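PDB 2VG9: bifunctional endo-1,4-beta-xylanase A from Neocallimastix patriciarum, which hydrolyses the internal beta-1,4 bonds of xylan as an endo-acting glycoside hydrolase family 11 xylanase with a beta jelly roll fold. Local coordinates for residues Y96-N101 against N190-A195; V107-Y112 against G152-K157. All blocks are in the same frame, centred on the assembly; numbering follows the deposited sequence.

Both contacts build the same mixed sheet, with centres about 11 Å apart, and strands 89-100 and 110-115, which follow each other in the chain and pair side by side, connect them. Contact 1 (96-101 with 190-195) is the deeper: an antiparallel pairing, interrupted midway, whose touching residues are mostly buried and rich in aromatic rings. Contact 2 (107-112 with 152-157) lies farther out and is partly buried; it is a short parallel pairing, with a lysine chain at its margin. Contact 2 is nested within the chain loop closed by contact 1. Two polar links tie them together: Tyr96 OH to Glu111, and Tyr112 OH to the carbonyl of Glu193.

Contact 1 (Y96-N101 against N190-A195); sequences YGWFQN and NLYEVA
Backbone hydrogen bonds join the strands at both ends. Tyr96 N gives a short bond of 2.6 Å to Ala195 O and is answered by Ala195 N to Tyr96 O; Gln100 and Asn190 exchange a second pair, each 2.8 Å from N to O. Between them the register slips by one residue, and Tyr192 N reaches Trp98 O at 3.0 Å from above the carbonyl plane. Gly97 lies within the slip, its CA 3.6 Å from Glu193 CG. Tyr96, its CG anti to the backbone N (chi1 174°), brings its OH to Trp98 NE1, which donates at 3.0 Å, 32° out of the indole plane; Glu111 also bonds this hydroxyl. An alanine in place of Tyr96 would remove this hydroxyl and ring and would probably loosen the hold on both Trp98 and Glu111. Glu193 OE2 sits at the indole edge, 3.9 Å from Trp98 CD1. Apolar contacts follow the two faces: Trp98 CB meets Tyr192 CB at 3.8 Å, whereas on the Phe99 face Leu191 CD1 touches the ring edge at CE1, 4.0 Å away, near helix 174-182. Antiparallel strands with an irregular middle, packed against the helix on one face, belong here to the family 11 beta jelly roll.

Contact 2 (V107-Y112 against G152-K157); sequences VPLVEY and GSETFK
Lys157 O is the best-held polar atom across this pairing, with two grips: a hydrogen bond of 3.0 Å from Glu111 N, lying in the carbonyl plane, and a CA-H contact from Val110 CA at 3.2 Å. The amide of the same residue, Lys157 N, donates to Leu109 O at 3.1 Å, nearly along the C=O axis, so Lys157 bonds to the residues flanking Val110, the pattern of a parallel beta bridge. Phe156 holds its CG in the crowded position between backbone N and carbonyl carbon (chi1 59°). Its ring thus turns to Glu111, whose extended chain sets OE2 at the ring edge, 3.5 Å from Phe156 CE1, with carboxylate and ring planes 61° apart. The carboxylate's stronger partners are Tyr96 and Gln158. Leu109 crosses the Phe156 stem obliquely, CD1 lying 3.9 Å from CB. On the other face Lys157 bends at chi2; its CG rests 3.9 Å from Pro108 CB, while NZ leads away to a salt bridge with Asp143. Strand 110-115 thereby lies between strand 89-100, antiparallel to it, and strand 153-163, parallel to it; Phe156 also meets the Trp98 ring, and Tyr112 stands edge-to-face with Phe178 of helix 174-182.

Contact 1 (Y96-N101 against N190-A195)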
loop_
_atom_site.group_PDB
_atom_site.type_symbol
_atom_site.label_atom_id
_atom_site.label_comp_id
_atom_site.label_asym_id
_atom_site.label_seq_id
_atom_site.Cartn_x
_atom_site.Cartn_y
_atom_site.Cartn_z
ATOM N N TYR A 96 -2.268 -1.080 -1.414
ATOM C CA TYR A 96 -0.967 -0.972 -2.053
ATOM C C TYR A 96 -0.689 -2.111 -3.048
ATOM O O TYR A 96 -1.156 -3.217 -2.849
ATOM C CB TYR A 96 0.102 -0.995 -0.965
ATOM C CG TYR A 96 1.520 -1.022 -1.475
ATOM C CD1 TYR A 96 2.226 0.170 -1.711
ATOM C CD2 TYR A 96 2.171 -2.225 -1.695
ATOM C CE1 TYR A 96 3.537 0.148 -2.161
ATOM C CE2 TYR A 96 3.494 -2.265 -2.172
ATOM C CZ TYR A 96 4.168 -1.085 -2.405
ATOM O OH TYR A 96 5.486 -1.129 -2.861
ATOM N N GLY A 97 0.071 -1.828 -4.104
ATOM C CA GLY A 97 0.496 -2.895 -4.998
ATOM C C GLY A 97 1.240 -2.328 -6.188
ATOM O O GLY A 97 1.629 -1.144 -6.179
ATOM N N TRP A 98 1.469 -3.185 -7.193
ATOM C CA TRP A 98 2.113 -2.755 -8.462
ATOM C C TRP A 98 1.341 -3.191 -9.697
ATOM O O TRP A 98 0.621 -4.209 -9.661
ATOM C CB TRP A 98 3.546 -3.314 -8.556
ATOM C CG TRP A 98 4.505 -2.802 -7.493
ATOM C CD1 TRP A 98 4.521 -3.142 -6.169
ATOM C CD2 TRP A 98 5.589 -1.890 -7.687
ATOM N NE1 TRP A 98 5.544 -2.495 -5.531
ATOM C CE2 TRP A 98 6.209 -1.710 -6.434
ATOM C CE3 TRP A 98 6.097 -1.208 -8.796
ATOM C CZ2 TRP A 98 7.322 -0.857 -6.253
ATOM C CZ3 TRP A 98 7.168 -0.375 -8.627
ATOM C CH2 TRP A 98 7.787 -0.206 -7.351
ATOM N N PHE A 99 1.485 -2.432 -10.794
ATOM C CA PHE A 99 1.159 -2.937 -12.140
ATOM C C PHE A 99 2.495 -3.235 -12.830
ATOM O O PHE A 99 3.324 -2.329 -13.042
ATOM C CB PHE A 99 0.344 -1.954 -13.016
ATOM C CG PHE A 99 -0.903 -1.392 -12.359
ATOM C CD1 PHE A 99 -1.672 -2.159 -11.457
ATOM C CD2 PHE A 99 -1.323 -0.083 -12.657
ATOM C CE1 PHE A 99 -2.826 -1.625 -10.859
ATOM C CE2 PHE A 99 -2.477 0.439 -12.067
ATOM C CZ PHE A 99 -3.234 -0.343 -11.155
ATOM N N GLN A 100 2.703 -4.510 -13.137
ATOM C CA GLN A 100 3.938 -4.996 -13.730
ATOM C C GLN A 100 3.866 -4.725 -15.232
ATOM O O GLN A 100 2.827 -4.955 -15.869
ATOM C CB GLN A 100 4.090 -6.498 -13.463
ATOM C CG GLN A 100 5.356 -7.191 -14.084
ATOM C CD GLN A 100 6.693 -6.652 -13.551
ATOM O OE1 GLN A 100 7.249 -5.698 -14.089
ATOM N NE2 GLN A 100 7.232 -7.303 -12.528
ATOM N N ASN A 101 4.952 -4.220 -15.786
ATOM C CA ASN A 101 5.022 -3.972 -17.221
ATOM C C ASN A 101 6.028 -4.880 -17.949
ATOM O O ASN A 101 6.318 -4.651 -19.119
ATOM C CB ASN A 101 5.333 -2.493 -17.491
ATOM C CG ASN A 101 6.765 -2.134 -17.189
ATOM O OD1 ASN A 101 7.431 -2.801 -16.402
ATOM N ND2 ASN A 101 7.258 -1.068 -17.827
ATOM N N ASN A 190 0.055 -5.315 -15.742
ATOM C CA ASN A 190 -0.556 -6.541 -15.183
ATOM C C ASN A 190 -0.588 -6.461 -13.651
ATOM O O ASN A 190 0.369 -6.009 -13.035
ATOM C CB ASN A 190 0.230 -7.777 -15.611
ATOM C CG ASN A 190 0.142 -8.062 -17.115
ATOM O OD1 ASN A 190 -0.882 -7.815 -17.758
ATOM N ND2 ASN A 190 1.222 -8.621 -17.668
ATOM N N LEU A 191 -1.671 -6.918 -13.039
ATOM C CA LEU A 191 -1.802 -6.766 -11.592
ATOM C C LEU A 191 -0.848 -7.683 -10.794
ATOM O O LEU A 191 -0.956 -8.901 -10.843
ATOM C CB LEU A 191 -3.259 -6.951 -11.169
ATOM C CG LEU A 191 -3.577 -6.696 -9.687
ATOM C CD1 LEU A 191 -3.185 -5.220 -9.232
ATOM C CD2 LEU A 191 -5.071 -6.983 -9.518
ATOM N N TYR A 192 0.080 -7.083 -10.059
ATOM C CA TYR A 192 1.008 -7.809 -9.227
ATOM C C TYR A 192 0.372 -8.312 -7.922
ATOM O O TYR A 192 0.494 -9.478 -7.594
ATOM C CB TYR A 192 2.218 -6.903 -8.946
ATOM C CG TYR A 192 3.284 -7.477 -8.033
ATOM C CD1 TYR A 192 4.078 -8.545 -8.460
ATOM C CD2 TYR A 192 3.525 -6.941 -6.761
ATOM C CE1 TYR A 192 5.075 -9.088 -7.657
ATOM C CE2 TYR A 192 4.546 -7.480 -5.928
ATOM C CZ TYR A 192 5.316 -8.557 -6.398
ATOM O OH TYR A 192 6.324 -9.148 -5.647
ATOM N N GLU A 193 -0.264 -7.414 -7.161
ATOM C CA GLU A 193 -0.873 -7.733 -5.854
ATOM C C GLU A 193 -1.817 -6.611 -5.443
ATOM O O GLU A 193 -1.797 -5.515 -6.025
ATOM C CB GLU A 193 0.198 -7.812 -4.768
ATOM C CG GLU A 193 0.748 -6.400 -4.434
ATOM C CD GLU A 193 1.923 -6.414 -3.478
ATOM O OE1 GLU A 193 1.961 -7.275 -2.576
ATOM O OE2 GLU A 193 2.816 -5.565 -3.641
ATOM N N VAL A 194 -2.640 -6.897 -4.431
ATOM C CA VAL A 194 -3.505 -5.914 -3.800
ATOM C C VAL A 194 -3.324 -6.162 -2.314
ATOM O O VAL A 194 -3.650 -7.247 -1.784
ATOM C CB VAL A 194 -5.007 -6.048 -4.204
ATOM C CG1 VAL A 194 -5.885 -5.046 -3.426
ATOM C CG2 VAL A 194 -5.212 -5.834 -5.735
ATOM N N ALA A 195 -2.774 -5.155 -1.642
ATOM C CA ALA A 195 -2.390 -5.317 -0.262
ATOM C C ALA A 195 -2.897 -4.172 0.561
ATOM O O ALA A 195 -3.153 -3.102 0.028
ATOM C CB ALA A 195 -0.831 -5.419 -0.144
#

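Contact 2 (V107-Y112 against G152-K157)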
loop_
_atom_site.group_PDB
_atom_site.type_symbol
_atom_site.label_atom_id
_atom_site.label_comp_id
_atom_site.label_asym_id
_atom_site.label_seq_id
_atom_site.Cartn_x
_atom_site.Cartn_y
_atom_site.Cartn_z
ATOM N N VAL A 107 3.786 0.687 -21.810
ATOM C CA VAL A 107 3.102 0.695 -20.514
ATOM C C VAL A 107 4.127 0.952 -19.407
ATOM O O VAL A 107 5.146 0.287 -19.351
ATOM C CB VAL A 107 2.449 -0.684 -20.207
ATOM C CG1 VAL A 107 1.691 -0.648 -18.866
ATOM C CG2 VAL A 107 1.557 -1.162 -21.351
ATOM N N PRO A 108 3.836 1.878 -18.476
ATOM C CA PRO A 108 4.792 2.068 -17.378
ATOM C C PRO A 108 4.673 1.037 -16.235
ATOM O O PRO A 108 3.620 0.397 -16.048
ATOM C CB PRO A 108 4.473 3.485 -16.881
ATOM C CG PRO A 108 3.016 3.660 -17.181
ATOM C CD PRO A 108 2.675 2.771 -18.356
ATOM N N LEU A 109 5.760 0.896 -15.486
ATOM C CA LEU A 109 5.778 0.136 -14.250
ATOM C C LEU A 109 5.133 1.050 -13.215
ATOM O O LEU A 109 5.509 2.220 -13.124
ATOM C CB LEU A 109 7.235 -0.141 -13.866
ATOM C CG LEU A 109 7.768 -1.235 -12.918
ATOM C CD1 LEU A 109 8.670 -0.692 -11.838
ATOM C CD2 LEU A 109 6.755 -2.250 -12.368
ATOM N N VAL A 110 4.158 0.548 -12.450
ATOM C CA VAL A 110 3.385 1.426 -11.537
ATOM C C VAL A 110 3.382 0.840 -10.135
ATOM O O VAL A 110 3.147 -0.353 -9.977
ATOM C CB VAL A 110 1.915 1.603 -12.028
ATOM C CG1 VAL A 110 1.028 2.274 -10.969
ATOM C CG2 VAL A 110 1.880 2.360 -13.350
ATOM N N GLU A 111 3.666 1.684 -9.133
ATOM C CA GLU A 111 3.395 1.393 -7.717
ATOM C C GLU A 111 2.189 2.273 -7.363
ATOM O O GLU A 111 2.195 3.478 -7.627
ATOM C CB GLU A 111 4.607 1.773 -6.871
ATOM C CG GLU A 111 4.517 1.503 -5.372
ATOM C CD GLU A 111 5.817 1.885 -4.675
ATOM O OE1 GLU A 111 6.278 1.129 -3.800
ATOM O OE2 GLU A 111 6.400 2.947 -5.023
ATOM N N TYR A 112 1.132 1.677 -6.822
ATOM C CA TYR A 112 -0.121 2.409 -6.598
ATOM C C TYR A 112 -0.500 2.401 -5.097
ATOM O O TYR A 112 -0.110 1.488 -4.339
ATOM C CB TYR A 112 -1.251 1.846 -7.487
ATOM C CG TYR A 112 -1.769 0.475 -7.057
ATOM C CD1 TYR A 112 -2.655 0.362 -5.964
ATOM C CD2 TYR A 112 -1.380 -0.701 -7.728
ATOM C CE1 TYR A 112 -3.147 -0.871 -5.535
ATOM C CE2 TYR A 112 -1.904 -1.998 -7.322
ATOM C CZ TYR A 112 -2.780 -2.046 -6.211
ATOM O OH TYR A 112 -3.327 -3.218 -5.744
ATOM N N GLY A 152 16.982 -2.868 -8.951
ATOM C CA GLY A 152 17.538 -1.615 -8.441
ATOM C C GLY A 152 16.949 -0.349 -9.032
ATOM O O GLY A 152 16.260 -0.391 -10.053
ATOM N N SER A 153 17.216 0.776 -8.378
ATOM C CA SER A 153 16.772 2.087 -8.851
ATOM C C SER A 153 16.320 2.101 -10.321
ATOM O O SER A 153 17.068 1.701 -11.227
ATOM C CB SER A 153 17.874 3.136 -8.602
ATOM O OG SER A 153 17.405 4.481 -8.717
ATOM N N GLU A 154 15.072 2.517 -10.544
ATOM C CA GLU A 154 14.641 3.003 -11.869
ATOM C C GLU A 154 13.654 4.151 -11.714
ATOM O O GLU A 154 13.231 4.466 -10.608
ATOM C CB GLU A 154 14.100 1.894 -12.791
ATOM C CG GLU A 154 12.933 1.063 -12.250
ATOM C CD GLU A 154 12.643 -0.153 -13.123
ATOM O OE1 GLU A 154 12.903 -1.284 -12.647
ATOM O OE2 GLU A 154 12.164 0.018 -14.275
ATOM N N THR A 155 13.354 4.823 -12.810
ATOM C CA THR A 155 12.345 5.854 -12.788
ATOM C C THR A 155 11.045 5.181 -13.225
ATOM O O THR A 155 10.997 4.569 -14.292
ATOM C CB THR A 155 12.759 7.071 -13.654
ATOM O OG1 THR A 155 13.772 7.814 -12.948
ATOM C CG2 THR A 155 11.566 8.008 -13.906
ATOM N N PHE A 156 10.022 5.241 -12.361
ATOM C CA PHE A 156 8.729 4.608 -12.625
ATOM C C PHE A 156 7.592 5.556 -12.226
ATOM O O PHE A 156 7.827 6.696 -11.810
ATOM C CB PHE A 156 8.623 3.221 -11.922
ATOM C CG PHE A 156 8.779 3.268 -10.414
ATOM C CD1 PHE A 156 7.651 3.282 -9.573
ATOM C CD2 PHE A 156 10.050 3.286 -9.828
ATOM C CE1 PHE A 156 7.795 3.342 -8.192
ATOM C CE2 PHE A 156 10.213 3.345 -8.444
ATOM C CZ PHE A 156 9.082 3.373 -7.618
ATOM N N LYS A 157 6.360 5.092 -12.369
ATOM C CA LYS A 157 5.193 5.901 -11.997
ATOM C C LYS A 157 4.564 5.419 -10.692
ATOM O O LYS A 157 4.522 4.209 -10.408
ATOM C CB LYS A 157 4.129 5.841 -13.096
ATOM C CG LYS A 157 4.573 6.466 -14.426
ATOM C CD LYS A 157 4.610 7.963 -14.311
ATOM C CE LYS A 157 4.768 8.619 -15.662
ATOM N NZ LYS A 157 4.763 10.082 -15.471
#